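Local coordinates for toxin 2A (PDB 5URP), which probably transfers ADP-ribose from NAD+ to a host protein, serving as a virulence factor of the bacterium Paenibacillus larvae, at residues 177-182 with 188-193; 57-62 with 148-153. All coordinates share one frame; numbering follows the deposited sequence.

Contact 1 of 2, residues 177-182 with 188-193; sequences GYVDPI and QLEMLL
Gly177 and Leu192 meet as an antiparallel hydrogen-bonded pair, joined by two reciprocal bonds: Gly177 N gives its hydrogen to Leu192 O at 3.0 Å, and Leu192 N answers with a shorter bond of 2.8 Å to Gly177 O. A third backbone bond, from Val179 N to Glu190 O at 3.0 Å, continues the ladder past the non-hydrogen-bonded pair of Tyr178 and Met191.

Where the ladder ends, a side chain takes over. Asp180 OD1 accepts a hydrogen bond from the backbone N of Leu189 at 3.0 Å, met from above the carboxylate, 46° out of its plane. The same oxygen accepts from Gly187 N and from a water, 2.8 Å from Asp180 OD1, which accepts in turn from Glu190 N. Three donors thus converge on one oxygen and tie down both the end of the connecting loop and the approach to the second strand.

The hairpin carries a family signature: Gln188-Leu189-Glu190 fits the Gln-X-Glu motif of ADP-ribosyltransferases, in which the final glutamate is the probable catalytic residue. Glu190 runs extended past Val179, whose CG2 lies 3.7 Å from Glu190 CB, a methyl group laid along CB and CG, up to the carboxylate carbon CD; Trp44 of helix 30-45 also touches Val179. Beyond it the carboxylate reaches Ser150 through OE2 and a glycerol, probably from the crystallisation liquor, through OE1.

Sulfur and aromatic packing builds the face bearing Tyr178 and Met191. Bent at chi2 (-69°) and chi3, Met191 brings SD to the edge of the Tyr178 ring, 4.9 Å from its centroid and 81° off the normal, a Met-aromatic contact. Leu189 lies alongside the tyrosine, pointing the same way, with its CD2 3.4 Å from Tyr178 OH. Helix 30-45 adds Lys34 against Tyr178.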
ATOM      1  N   GLY A 177      -4.400  -4.294  -8.276  1.00 20.82           N
ATOM      2  CA  GLY A 177      -4.056  -4.074  -9.662  1.00 21.05           C
ATOM      3  C   GLY A 177      -2.601  -3.722  -9.803  1.00 23.52           C
ATOM      4  O   GLY A 177      -2.117  -2.844  -9.084  1.00 22.57           O
ATOM      5  N   TYR A 178      -1.923  -4.362 -10.744  1.00 21.76           N
ATOM      6  CA  TYR A 178      -0.517  -4.069 -11.008  1.00 23.56           C
ATOM      7  C   TYR A 178      -0.491  -2.896 -11.976  1.00 23.07           C
ATOM      8  O   TYR A 178      -0.812  -3.063 -13.151  1.00 22.79           O
ATOM      9  CB  TYR A 178       0.183  -5.279 -11.603  1.00 22.35           C
ATOM     10  CG  TYR A 178       1.644  -5.043 -11.854  1.00 23.09           C
ATOM     11  CD1 TYR A 178       2.522  -4.890 -10.789  1.00 22.33           C
ATOM     12  CD2 TYR A 178       2.145  -4.970 -13.140  1.00 22.35           C
ATOM     13  CE1 TYR A 178       3.898  -4.676 -11.004  1.00 22.92           C
ATOM     14  CE2 TYR A 178       3.527  -4.745 -13.372  1.00 22.43           C
ATOM     15  CZ  TYR A 178       4.378  -4.610 -12.292  1.00 21.97           C
ATOM     16  OH  TYR A 178       5.723  -4.412 -12.533  1.00 24.67           O
ATOM     17  N   VAL A 179      -0.103  -1.709 -11.490  1.00 19.69           N
ATOM     18  CA  VAL A 179      -0.237  -0.500 -12.287  1.00 20.05           C
ATOM     19  C   VAL A 179       1.084  -0.011 -12.885  1.00 19.97           C
ATOM     20  O   VAL A 179       1.062   0.984 -13.607  1.00 21.89           O
ATOM     21  CB  VAL A 179      -0.904   0.640 -11.481  1.00 19.83           C
ATOM     22  CG1 VAL A 179      -2.330   0.247 -11.013  1.00 20.08           C
ATOM     23  CG2 VAL A 179      -0.051   1.070 -10.297  1.00 20.20           C
ATOM     24  N   ASP A 180       2.201  -0.694 -12.649  1.00 22.87           N
ATOM     25  CA  ASP A 180       3.492  -0.196 -13.134  1.00 21.85           C
ATOM     26  C   ASP A 180       3.517   0.106 -14.628  1.00 23.55           C
ATOM     27  O   ASP A 180       4.183   1.077 -15.025  1.00 23.85           O
ATOM     28  CB  ASP A 180       4.586  -1.221 -12.790  1.00 22.51           C
ATOM     29  CG  ASP A 180       5.987  -0.653 -12.975  1.00 21.33           C
ATOM     30  OD1 ASP A 180       6.437   0.063 -12.060  1.00 21.83           O
ATOM     31  OD2 ASP A 180       6.608  -0.943 -14.026  1.00 23.92           O
ATOM     32  N   PRO A 181       2.865  -0.669 -15.500  1.00 23.42           N
ATOM     33  CA  PRO A 181       2.966  -0.370 -16.933  1.00 26.69           C
ATOM     34  C   PRO A 181       2.321   0.942 -17.346  1.00 27.72           C
ATOM     35  O   PRO A 181       2.640   1.436 -18.441  1.00 27.69           O
ATOM     36  CB  PRO A 181       2.284  -1.576 -17.590  1.00 27.58           C
ATOM     37  CG  PRO A 181       2.424  -2.685 -16.577  1.00 26.88           C
ATOM     38  CD  PRO A 181       2.241  -1.988 -15.255  1.00 26.78           C
ATOM     39  N   ILE A 182       1.441   1.527 -16.524  1.00 23.35           N
ATOM     40  CA  ILE A 182       0.865   2.841 -16.808  1.00 23.49           C
ATOM     41  C   ILE A 182       1.154   3.846 -15.703  1.00 24.03           C
ATOM     42  O   ILE A 182       0.659   4.973 -15.746  1.00 23.19           O
ATOM     43  CB  ILE A 182      -0.650   2.766 -17.097  1.00 23.57           C
ATOM     44  CG1 ILE A 182      -1.425   2.191 -15.898  1.00 25.25           C
ATOM     45  CG2 ILE A 182      -0.909   1.969 -18.376  1.00 26.45           C
ATOM     46  CD1 ILE A 182      -2.963   2.320 -16.058  1.00 27.35           C
ATOM     47  N   GLN A 188       8.416   1.381  -9.764  1.00 22.95           N
ATOM     48  CA  GLN A 188       7.930   1.245  -8.404  1.00 21.24           C
ATOM     49  C   GLN A 188       7.253  -0.102  -8.184  1.00 21.05           C
ATOM     50  O   GLN A 188       7.087  -0.509  -7.030  1.00 22.42           O
ATOM     51  CB  GLN A 188       6.957   2.368  -8.058  1.00 22.75           C
ATOM     52  CG  GLN A 188       7.666   3.728  -7.987  1.00 25.83           C
ATOM     53  CD  GLN A 188       6.806   4.818  -7.412  1.00 25.45           C
ATOM     54  OE1 GLN A 188       5.587   4.811  -7.535  1.00 25.35           O
ATOM     55  NE2 GLN A 188       7.456   5.811  -6.812  1.00 27.00           N
ATOM     56  N   LEU A 189       6.909  -0.792  -9.268  1.00 21.06           N
ATOM     57  CA  LEU A 189       6.265  -2.117  -9.235  1.00 21.61           C
ATOM     58  C   LEU A 189       5.027  -2.101  -8.330  1.00 20.49           C
ATOM     59  O   LEU A 189       4.830  -2.976  -7.486  1.00 20.55           O
ATOM     60  CB  LEU A 189       7.222  -3.228  -8.803  1.00 22.55           C
ATOM     61  CG  LEU A 189       8.547  -3.373  -9.555  1.00 26.37           C
ATOM     62  CD1 LEU A 189       9.098  -4.775  -9.368  1.00 25.86           C
ATOM     63  CD2 LEU A 189       8.464  -2.986 -11.013  1.00 30.94           C
ATOM     64  N   GLU A 190       4.199  -1.091  -8.523  1.00 21.09           N
ATOM     65  CA  GLU A 190       3.095  -0.809  -7.611  1.00 20.82           C
ATOM     66  C   GLU A 190       1.911  -1.755  -7.820  1.00 20.16           C
ATOM     67  O   GLU A 190       1.454  -1.965  -8.951  1.00 22.18           O
ATOM     68  CB  GLU A 190       2.619   0.630  -7.771  1.00 19.82           C
ATOM     69  CG  GLU A 190       1.450   0.969  -6.865  1.00 21.60           C
ATOM     70  CD  GLU A 190       1.021   2.425  -6.873  1.00 25.21           C
ATOM     71  OE1 GLU A 190       1.774   3.314  -7.340  1.00 24.14           O
ATOM     72  OE2 GLU A 190      -0.102   2.678  -6.391  1.00 24.66           O
ATOM     73  N   MET A 191       1.425  -2.295  -6.711  1.00 19.80           N
ATOM     74  CA  MET A 191       0.139  -2.985  -6.631  1.00 20.89           C
ATOM     75  C   MET A 191      -0.802  -2.034  -5.901  1.00 20.43           C
ATOM     76  O   MET A 191      -0.546  -1.656  -4.749  1.00 20.06           O
ATOM     77  CB  MET A 191       0.249  -4.317  -5.886  1.00 22.09           C
ATOM     78  CG  MET A 191       1.098  -5.352  -6.534  1.00 23.52           C
ATOM     79  SD  MET A 191       0.402  -6.005  -8.063  1.00 28.19           S
ATOM     80  CE  MET A 191      -1.112  -6.704  -7.471  1.00 27.50           C
ATOM     81  N   LEU A 192      -1.893  -1.654  -6.556  1.00 20.80           N
ATOM     82  CA  LEU A 192      -2.816  -0.678  -6.006  1.00 19.58           C
ATOM     83  C   LEU A 192      -4.026  -1.415  -5.464  1.00 20.92           C
ATOM     84  O   LEU A 192      -4.658  -2.173  -6.203  1.00 22.26           O
ATOM     85  CB  LEU A 192      -3.225   0.315  -7.082  1.00 21.63           C
ATOM     86  CG  LEU A 192      -4.174   1.438  -6.683  1.00 21.96           C
ATOM     87  CD1 LEU A 192      -3.645   2.239  -5.522  1.00 22.42           C
ATOM     88  CD2 LEU A 192      -4.465   2.348  -7.871  1.00 23.17           C
ATOM     89  N   LEU A 193      -4.325  -1.205  -4.198  1.00 20.69           N
ATOM     90  CA  LEU A 193      -5.472  -1.867  -3.575  1.00 20.43           C
ATOM     91  C   LEU A 193      -6.601  -0.857  -3.401  1.00 20.77           C
ATOM     92  O   LEU A 193      -6.375   0.354  -3.276  1.00 20.98           O
ATOM     93  CB  LEU A 193      -5.101  -2.462  -2.212  1.00 20.76           C
ATOM     94  CG  LEU A 193      -4.352  -3.793  -2.097  1.00 26.89           C
ATOM     95  CD1 LEU A 193      -3.609  -3.812  -0.764  1.00 30.84           C
ATOM     96  CD2 LEU A 193      -5.209  -5.007  -2.119  1.00 32.79           C
TER
HETATM   97  O   HOH W   1       4.478   1.102 -10.400  1.00 20.59           O

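Contact 2 of 2, residues 57-62 with 148-153; sequences TLYTRN and YLSTSL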
ATOM      1  N   THR A  57      -3.065   6.535 -14.022  1.00 20.89           N
ATOM      2  CA  THR A  57      -1.790   7.233 -14.249  1.00 21.24           C
ATOM      3  C   THR A  57      -1.722   8.508 -13.419  1.00 22.59           C
ATOM      4  O   THR A  57      -0.705   8.788 -12.750  1.00 23.95           O
ATOM      5  CB  THR A  57      -1.611   7.541 -15.740  1.00 22.61           C
ATOM      6  OG1 THR A  57      -1.544   6.313 -16.493  1.00 22.62           O
ATOM      7  CG2 THR A  57      -0.319   8.328 -15.973  1.00 23.76           C
ATOM      8  N   LEU A  58      -2.797   9.287 -13.426  1.00 22.89           N
ATOM      9  CA  LEU A  58      -2.781  10.569 -12.721  1.00 22.88           C
ATOM     10  C   LEU A  58      -2.689  10.377 -11.222  1.00 22.43           C
ATOM     11  O   LEU A  58      -2.043  11.175 -10.528  1.00 24.44           O
ATOM     12  CB  LEU A  58      -3.999  11.393 -13.081  1.00 23.41           C
ATOM     13  CG  LEU A  58      -4.042  11.886 -14.523  1.00 25.00           C
ATOM     14  CD1 LEU A  58      -5.351  12.597 -14.724  1.00 33.86           C
ATOM     15  CD2 LEU A  58      -2.842  12.794 -14.865  1.00 27.44           C
ATOM     16  N   TYR A  59      -3.329   9.332 -10.697  1.00 19.63           N
ATOM     17  CA  TYR A  59      -3.169   8.995  -9.297  1.00 23.88           C
ATOM     18  C   TYR A  59      -1.707   8.703  -8.981  1.00 21.94           C
ATOM     19  O   TYR A  59      -1.171   9.201  -7.988  1.00 22.69           O
ATOM     20  CB  TYR A  59      -4.087   7.788  -8.945  1.00 21.19           C
ATOM     21  CG  TYR A  59      -3.765   7.195  -7.595  1.00 20.25           C
ATOM     22  CD1 TYR A  59      -4.327   7.711  -6.438  1.00 23.04           C
ATOM     23  CD2 TYR A  59      -2.860   6.146  -7.466  1.00 22.26           C
ATOM     24  CE1 TYR A  59      -4.007   7.187  -5.191  1.00 22.14           C
ATOM     25  CE2 TYR A  59      -2.512   5.650  -6.227  1.00 22.10           C
ATOM     26  CZ  TYR A  59      -3.100   6.166  -5.103  1.00 20.32           C
ATOM     27  OH  TYR A  59      -2.745   5.657  -3.885  1.00 22.58           O
ATOM     28  N   THR A  60      -1.050   7.874  -9.802  1.00 20.59           N
ATOM     29  CA  THR A  60       0.340   7.524  -9.504  1.00 20.36           C
ATOM     30  C   THR A  60       1.244   8.746  -9.615  1.00 22.08           C
ATOM     31  O   THR A  60       2.283   8.801  -8.954  1.00 23.18           O
ATOM     32  CB  THR A  60       0.868   6.411 -10.420  1.00 18.19           C
ATOM     33  OG1 THR A  60       0.948   6.838 -11.783  1.00 19.72           O
ATOM     34  CG2 THR A  60       0.050   5.064 -10.261  1.00 18.89           C
ATOM     35  N   ARG A  61       0.860   9.714 -10.437  1.00 22.78           N
ATOM     36  CA  ARG A  61       1.670  10.928 -10.599  1.00 24.24           C
ATOM     37  C   ARG A  61       1.647  11.773  -9.340  1.00 25.44           C
ATOM     38  O   ARG A  61       2.654  12.375  -8.968  1.00 27.39           O
ATOM     39  CB  ARG A  61       1.139  11.711 -11.789  1.00 23.43           C
ATOM     40  CG  ARG A  61       1.833  13.041 -12.112  1.00 24.23           C
ATOM     41  CD  ARG A  61       1.215  13.701 -13.355  1.00 25.37           C
ATOM     42  NE  ARG A  61       1.736  15.031 -13.641  1.00 26.72           N
ATOM     43  CZ  ARG A  61       1.343  16.129 -12.993  1.00 29.26           C
ATOM     44  NH1 ARG A  61       0.408  16.000 -12.027  1.00 30.02           N
ATOM     45  NH2 ARG A  61       1.826  17.292 -13.294  1.00 30.83           N
ATOM     46  N   ASN A  62       0.504  11.820  -8.664  1.00 26.15           N
ATOM     47  CA  ASN A  62       0.363  12.645  -7.477  1.00 28.65           C
ATOM     48  C   ASN A  62      -0.817  12.072  -6.680  1.00 27.15           C
ATOM     49  O   ASN A  62      -1.965  12.468  -6.880  1.00 28.22           O
ATOM     50  CB  ASN A  62       0.139  14.090  -7.840  1.00 31.81           C
ATOM     51  CG  ASN A  62       0.108  14.971  -6.645  1.00 34.77           C
ATOM     52  OD1 ASN A  62       0.620  14.616  -5.576  1.00 38.37           O
ATOM     53  ND2 ASN A  62      -0.505  16.136  -6.801  1.00 39.23           N
ATOM     54  N   TYR A 148      -6.706   5.131  -1.087  1.00 21.81           N
ATOM     55  CA  TYR A 148      -6.189   3.946  -1.750  1.00 21.12           C
ATOM     56  C   TYR A 148      -4.891   3.489  -1.083  1.00 21.71           C
ATOM     57  O   TYR A 148      -4.169   4.268  -0.456  1.00 23.99           O
ATOM     58  CB  TYR A 148      -5.964   4.215  -3.243  1.00 22.65           C
ATOM     59  CG  TYR A 148      -7.237   4.551  -3.970  1.00 24.41           C
ATOM     60  CD1 TYR A 148      -8.123   3.545  -4.395  1.00 23.44           C
ATOM     61  CD2 TYR A 148      -7.593   5.867  -4.178  1.00 22.35           C
ATOM     62  CE1 TYR A 148      -9.306   3.877  -5.047  1.00 22.64           C
ATOM     63  CE2 TYR A 148      -8.766   6.212  -4.807  1.00 23.96           C
ATOM     64  CZ  TYR A 148      -9.625   5.220  -5.237  1.00 24.43           C
ATOM     65  OH  TYR A 148     -10.761   5.635  -5.847  1.00 26.52           O
ATOM     66  N   LEU A 149      -4.594   2.216  -1.224  1.00 21.23           N
ATOM     67  CA  LEU A 149      -3.432   1.616  -0.581  1.00 22.01           C
ATOM     68  C   LEU A 149      -2.437   1.219  -1.664  1.00 21.79           C
ATOM     69  O   LEU A 149      -2.571   0.180  -2.312  1.00 22.26           O
ATOM     70  CB  LEU A 149      -3.864   0.436   0.283  1.00 24.82           C
ATOM     71  CG  LEU A 149      -2.825  -0.155   1.220  1.00 28.77           C
ATOM     72  CD1 LEU A 149      -2.251   0.891   2.158  1.00 26.36           C
ATOM     73  CD2 LEU A 149      -3.472  -1.290   2.028  1.00 31.07           C
ATOM     74  N   SER A 150      -1.422   2.074  -1.848  1.00 22.33           N
ATOM     75  CA  SER A 150      -0.343   1.827  -2.785  1.00 21.76           C
ATOM     76  C   SER A 150       0.725   0.984  -2.098  1.00 24.00           C
ATOM     77  O   SER A 150       1.208   1.347  -1.016  1.00 24.66           O
ATOM     78  CB  SER A 150       0.275   3.153  -3.259  1.00 24.08           C
ATOM     79  OG  SER A 150      -0.616   3.909  -4.062  1.00 24.28           O
ATOM     80  N   THR A 151       1.107  -0.114  -2.739  1.00 18.71           N
ATOM     81  CA  THR A 151       2.091  -1.051  -2.224  1.00 18.85           C
ATOM     82  C   THR A 151       2.984  -1.446  -3.389  1.00 19.70           C
ATOM     83  O   THR A 151       2.744  -1.039  -4.527  1.00 21.06           O
ATOM     84  CB  THR A 151       1.429  -2.301  -1.636  1.00 20.11           C
ATOM     85  OG1 THR A 151       0.896  -3.098  -2.691  1.00 19.79           O
ATOM     86  CG2 THR A 151       0.325  -1.925  -0.664  1.00 22.88           C
ATOM     87  N   SER A 152       4.037  -2.212  -3.111  1.00 19.12           N
ATOM     88  CA  SER A 152       4.958  -2.677  -4.143  1.00 19.99           C
ATOM     89  C   SER A 152       5.161  -4.181  -4.054  1.00 19.28           C
ATOM     90  O   SER A 152       5.191  -4.770  -2.962  1.00 19.60           O
ATOM     91  CB  SER A 152       6.346  -1.983  -4.018  1.00 21.23           C
ATOM     92  OG  SER A 152       7.235  -2.430  -5.039  1.00 20.71           O
ATOM     93  N   LEU A 153       5.381  -4.802  -5.216  1.00 19.35           N
ATOM     94  CA  LEU A 153       5.725  -6.219  -5.251  1.00 19.91           C
ATOM     95  C   LEU A 153       7.096  -6.501  -4.663  1.00 20.84           C
ATOM     96  O   LEU A 153       7.401  -7.652  -4.331  1.00 22.85           O
ATOM     97  CB  LEU A 153       5.691  -6.747  -6.682  1.00 21.33           C
ATOM     98  CG  LEU A 153       4.345  -6.922  -7.352  1.00 22.13           C
ATOM     99  CD1 LEU A 153       4.587  -7.415  -8.776  1.00 22.83           C
ATOM    100  CD2 LEU A 153       3.495  -7.920  -6.577  1.00 22.85           C
TER
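Ser150 opens the Ser-Thr-Ser sequence of strand 149-152, which fits the signature of ADP-ribosyltransferase active sites, and is reached by Tyr59 from helix 50-61. With CG anti to the backbone N (chi1 168°), the Tyr59 ring extends from the helix toward the strand. Its OH donates to Ser150 OG at 2.8 Å, and the serine oxygen sits in the plane of the ring at its edge, so that OG is also 3.4 Å from Tyr59 CE2.

Tyr148, just ahead of the strand, supplies the second half of the contact. It turns its edge toward the face of Tyr59 in an offset edge-to-face pair, the centroids 5.6 Å apart and the planes at 74°. The closest ring atoms are Tyr148 CD2 and Tyr59 CE1, separated by 4.0 Å, while Tyr148 CB approaches Tyr59 OH to 3.6 Å. Helix 79-92 backs both rings through Ile88, and its Asp89 takes the hydroxyl of Tyr148.

The polar groups form a chain: Asn67 ND2 bonds to Tyr59 OH, Tyr59 OH donates to Ser150 OG, and that oxygen bonds to Glu190 OE2. Since its own oxygen accepts from the tyrosine, Ser150 can spend its hydroxyl hydrogen on the glutamate, which makes Tyr59 a probable second-shell residue, helping to orient the serine hydroxyl toward Glu190.

How the contacts relate
Both contacts are buried, their centres about 7 Å apart, and they converge on one small antiparallel sheet in which strand 190-193 lies between 177-178 and 149-152. Contact 1 joins neighbours within that sheet, mainly through backbone bonds; contact 2, which buries far less surface, brings a helix against an outer strand, 149-152, and the residue before it through side chains alone, with an aromatic pair and a single hydroxyl bond. They meet where Glu190 OE2 lies 2.7 Å from Ser150 OG, probably uniting two signature motifs of the family in one active site. A second probable bond, Thr57 OG1 to Ile182 O, ties helix 50-61 to the end of segment 177-182.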